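Local coordinates for protein Phl p 3 allergen (Phleum pratense, PDB 3FT9) that is a secreted grass-pollen allergen related to the C-terminal domain of expansins, and probably binds plant cell-wall polysaccharides as that domain does, at residues A[33-38]-A[63-68]. Numbering follows the deposited sequence.
Sequences VELRQH and GPFNFR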
ATOM      1  N   VAL A  33      -5.853   1.211  -4.616  1.00 18.36           N
ATOM      2  CA  VAL A  33      -4.607   0.544  -4.212  1.00 17.86           C
ATOM      3  C   VAL A  33      -4.941  -0.830  -3.664  1.00 18.44           C
ATOM      4  O   VAL A  33      -5.943  -0.958  -2.926  1.00 17.58           O
ATOM      5  CB  VAL A  33      -3.891   1.292  -3.118  1.00 19.26           C
ATOM      6  CG1 VAL A  33      -2.474   0.640  -2.808  1.00 12.21           C
ATOM      7  CG2 VAL A  33      -3.807   2.709  -3.502  1.00 18.52           C
ATOM      8  N   GLU A  34      -4.128  -1.847  -4.014  1.00 16.17           N
ATOM      9  CA  GLU A  34      -4.278  -3.173  -3.424  1.00 15.29           C
ATOM     10  C   GLU A  34      -2.966  -3.692  -2.883  1.00 14.94           C
ATOM     11  O   GLU A  34      -1.911  -3.391  -3.457  1.00 14.90           O
ATOM     12  CB  GLU A  34      -4.790  -4.134  -4.501  1.00 13.22           C
ATOM     13  CG  GLU A  34      -6.255  -3.980  -4.729  1.00 20.50           C
ATOM     14  CD  GLU A  34      -6.611  -3.780  -6.146  1.00 28.82           C
ATOM     15  OE1 GLU A  34      -6.063  -4.482  -6.946  1.00 30.21           O
ATOM     16  OE2 GLU A  34      -7.428  -2.904  -6.477  1.00 37.52           O
ATOM     17  N   LEU A  35      -3.028  -4.485  -1.818  1.00 14.64           N
ATOM     18  CA  LEU A  35      -1.838  -5.180  -1.275  1.00 15.53           C
ATOM     19  C   LEU A  35      -1.878  -6.657  -1.652  1.00 15.79           C
ATOM     20  O   LEU A  35      -2.934  -7.278  -1.685  1.00 16.20           O
ATOM     21  CB  LEU A  35      -1.893  -5.212   0.184  1.00 16.44           C
ATOM     22  CG  LEU A  35      -0.747  -5.977   0.925  1.00 20.19           C
ATOM     23  CD1 LEU A  35      -0.343  -5.116   2.077  1.00 23.24           C
ATOM     24  CD2 LEU A  35      -1.347  -7.138   1.511  1.00 17.29           C
ATOM     25  N   ARG A  36      -0.741  -7.244  -1.907  1.00 15.68           N
ATOM     26  CA  ARG A  36      -0.697  -8.702  -2.071  1.00 16.86           C
ATOM     27  C   ARG A  36       0.374  -9.202  -1.054  1.00 17.36           C
ATOM     28  O   ARG A  36       1.511  -8.780  -1.113  1.00 18.38           O
ATOM     29  CB  ARG A  36      -0.286  -9.060  -3.514  1.00 16.13           C
ATOM     30  CG  ARG A  36      -0.115 -10.580  -3.754  1.00 18.08           C
ATOM     31  CD  ARG A  36       0.050 -10.938  -5.198  1.00 17.32           C
ATOM     32  NE  ARG A  36       1.356 -10.672  -5.753  1.00 23.78           N
ATOM     33  CZ  ARG A  36       2.451 -11.428  -5.587  1.00 29.58           C
ATOM     34  NH1 ARG A  36       2.408 -12.515  -4.815  1.00 23.35           N
ATOM     35  NH2 ARG A  36       3.598 -11.056  -6.181  1.00 26.54           N
ATOM     36  N   GLN A  37       0.013 -10.117  -0.175  1.00 16.64           N
ATOM     37  CA  GLN A  37       0.976 -10.668   0.762  1.00 19.24           C
ATOM     38  C   GLN A  37       2.020 -11.605   0.087  1.00 19.71           C
ATOM     39  O   GLN A  37       1.808 -12.027  -1.055  1.00 21.45           O
ATOM     40  CB  GLN A  37       0.257 -11.408   1.931  1.00 19.03           C
ATOM     41  CG  GLN A  37      -0.613 -10.510   2.781  1.00 16.71           C
ATOM     42  CD  GLN A  37      -1.227 -11.317   3.859  1.00 20.85           C
ATOM     43  OE1 GLN A  37      -0.532 -11.915   4.661  1.00 22.78           O
ATOM     44  NE2 GLN A  37      -2.532 -11.410   3.847  1.00 23.42           N
ATOM     45  N   HIS A  38       3.192 -11.792   0.740  1.00 19.98           N
ATOM     46  CA  HIS A  38       4.282 -12.646   0.207  1.00 22.27           C
ATOM     47  C   HIS A  38       3.729 -14.026  -0.044  1.00 23.67           C
ATOM     48  O   HIS A  38       3.038 -14.658   0.811  1.00 22.17           O
ATOM     49  CB  HIS A  38       5.550 -12.752   1.102  1.00 21.74           C
ATOM     50  CG  HIS A  38       6.694 -13.470   0.441  1.00 23.03           C
ATOM     51  ND1 HIS A  38       7.390 -12.930  -0.618  1.00 21.68           N
ATOM     52  CD2 HIS A  38       7.229 -14.706   0.657  1.00 18.79           C
ATOM     53  CE1 HIS A  38       8.344 -13.771  -0.985  1.00 23.50           C
ATOM     54  NE2 HIS A  38       8.259 -14.855  -0.231  1.00 21.64           N
ATOM     55  N   GLY A  63       4.897 -10.389   4.745  1.00 16.92           N
ATOM     56  CA  GLY A  63       5.585  -9.671   3.680  1.00 18.75           C
ATOM     57  C   GLY A  63       6.841 -10.332   3.061  1.00 20.01           C
ATOM     58  O   GLY A  63       7.098 -11.490   3.289  1.00 18.80           O
ATOM     59  N   PRO A  64       7.611  -9.575   2.310  1.00 18.01           N
ATOM     60  CA  PRO A  64       7.454  -8.167   2.022  1.00 18.04           C
ATOM     61  C   PRO A  64       6.200  -8.014   1.232  1.00 17.84           C
ATOM     62  O   PRO A  64       5.738  -8.954   0.578  1.00 19.26           O
ATOM     63  CB  PRO A  64       8.606  -7.852   1.097  1.00 16.58           C
ATOM     64  CG  PRO A  64       9.622  -8.885   1.418  1.00 22.35           C
ATOM     65  CD  PRO A  64       8.891 -10.119   1.877  1.00 19.72           C
ATOM     66  N   PHE A  65       5.629  -6.826   1.263  1.00 16.46           N
ATOM     67  CA  PHE A  65       4.314  -6.650   0.686  1.00 13.73           C
ATOM     68  C   PHE A  65       4.464  -6.038  -0.701  1.00 12.77           C
ATOM     69  O   PHE A  65       5.278  -5.199  -0.929  1.00 13.08           O
ATOM     70  CB  PHE A  65       3.503  -5.741   1.620  1.00 14.91           C
ATOM     71  CG  PHE A  65       3.414  -6.245   3.077  1.00 18.11           C
ATOM     72  CD1 PHE A  65       2.656  -7.383   3.396  1.00 20.01           C
ATOM     73  CD2 PHE A  65       4.052  -5.580   4.094  1.00 18.34           C
ATOM     74  CE1 PHE A  65       2.547  -7.804   4.667  1.00 18.29           C
ATOM     75  CE2 PHE A  65       3.949  -6.066   5.385  1.00 19.11           C
ATOM     76  CZ  PHE A  65       3.184  -7.149   5.660  1.00 11.57           C
ATOM     77  N   ASN A  66       3.638  -6.472  -1.641  1.00 12.44           N
ATOM     78  CA  ASN A  66       3.517  -5.885  -2.930  1.00 13.44           C
ATOM     79  C   ASN A  66       2.270  -5.061  -3.041  1.00 12.67           C
ATOM     80  O   ASN A  66       1.350  -5.315  -2.290  1.00 12.12           O
ATOM     81  CB  ASN A  66       3.411  -7.004  -3.951  1.00 14.82           C
ATOM     82  CG  ASN A  66       4.436  -8.115  -3.665  1.00 16.61           C
ATOM     83  OD1 ASN A  66       5.634  -7.927  -3.835  1.00 18.52           O
ATOM     84  ND2 ASN A  66       3.965  -9.199  -3.147  1.00 18.22           N
ATOM     85  N   PHE A  67       2.258  -4.098  -3.978  1.00 12.74           N
ATOM     86  CA  PHE A  67       1.181  -3.145  -4.133  1.00 15.70           C
ATOM     87  C   PHE A  67       0.866  -3.012  -5.630  1.00 18.13           C
ATOM     88  O   PHE A  67       1.781  -3.153  -6.446  1.00 19.55           O
ATOM     89  CB  PHE A  67       1.507  -1.795  -3.525  1.00 14.55           C
ATOM     90  CG  PHE A  67       1.661  -1.843  -2.034  1.00 11.85           C
ATOM     91  CD1 PHE A  67       0.576  -1.737  -1.218  1.00 14.29           C
ATOM     92  CD2 PHE A  67       2.945  -2.083  -1.468  1.00 14.19           C
ATOM     93  CE1 PHE A  67       0.746  -1.843   0.162  1.00 13.38           C
ATOM     94  CE2 PHE A  67       3.142  -2.197  -0.155  1.00 12.75           C
ATOM     95  CZ  PHE A  67       1.995  -2.068   0.690  1.00 14.59           C
ATOM     96  N   ARG A  68      -0.397  -2.830  -5.967  1.00 16.51           N
ATOM     97  CA  ARG A  68      -0.883  -2.553  -7.341  1.00 19.61           C
ATOM     98  C   ARG A  68      -1.787  -1.252  -7.184  1.00 20.56           C
ATOM     99  O   ARG A  68      -2.494  -1.118  -6.187  1.00 19.60           O
ATOM    100  CB  ARG A  68      -1.727  -3.721  -7.850  1.00 20.49           C
ATOM    101  CG  ARG A  68      -2.572  -3.415  -9.091  1.00 23.15           C
ATOM    102  CD  ARG A  68      -3.084  -4.751  -9.711  1.00 27.23           C
ATOM    103  NE  ARG A  68      -4.266  -5.283  -9.056  1.00 18.82           N
ATOM    104  CZ  ARG A  68      -4.801  -6.467  -9.340  1.00 26.24           C
ATOM    105  NH1 ARG A  68      -4.229  -7.230 -10.245  1.00 29.14           N
ATOM    106  NH2 ARG A  68      -5.893  -6.900  -8.733  1.00 25.30           N
TER
HETATM  107  O   HOH W   1       6.558 -10.490  -1.437  1.00 25.38           O
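L35 and F67 face each other as a non-hydrogen-bonded pair where strands 30-36 and 65-71 run antiparallel in the all-beta, immunoglobulin-like fold of the expansin C-terminal domain. Their side chains, with V33 and F65, fill the tightly packed side. L35 CG lies anti to the backbone N (chi1 177°), which helps turn the CD1 branch toward both phenylalanines, 3.9 Å from F65 CB and 3.9 Å from F67 CE1. Branched and aromatic residues suit this side because L17, L19 and I21 of strand 16-24 close over it; the CA of G63 sits over one face of the F65 ring, offset toward the rim, where a CB would crowd CE2.

The other side is polar and partly open to solvent at R36 and R68. R36 and N66, a hydrogen-bonded pair, set amide and guanidinium nearly parallel, 15° apart, with N66 ND2 over the guanidinium centre; S40 O binds R36 NH1, and E81 N holds N66 OD1. W43 also covers this side, making a cation-pi contact with R68.

Past the paired strands the backbones stay close, but the loose part lies here: at exposed H38 a water bridges ND1 to P64 O, 2.7 Å from each. At the opposite end, E34 and R68 form a hydrogen-bonded pair whose side chains make a salt bridge: the bent arginine brings NE, at 2.9 Å, and NH2, at 3.0 Å, side-on to E34 OE1, which lies in the guanidinium plane while the carboxylate stands almost perpendicular to it.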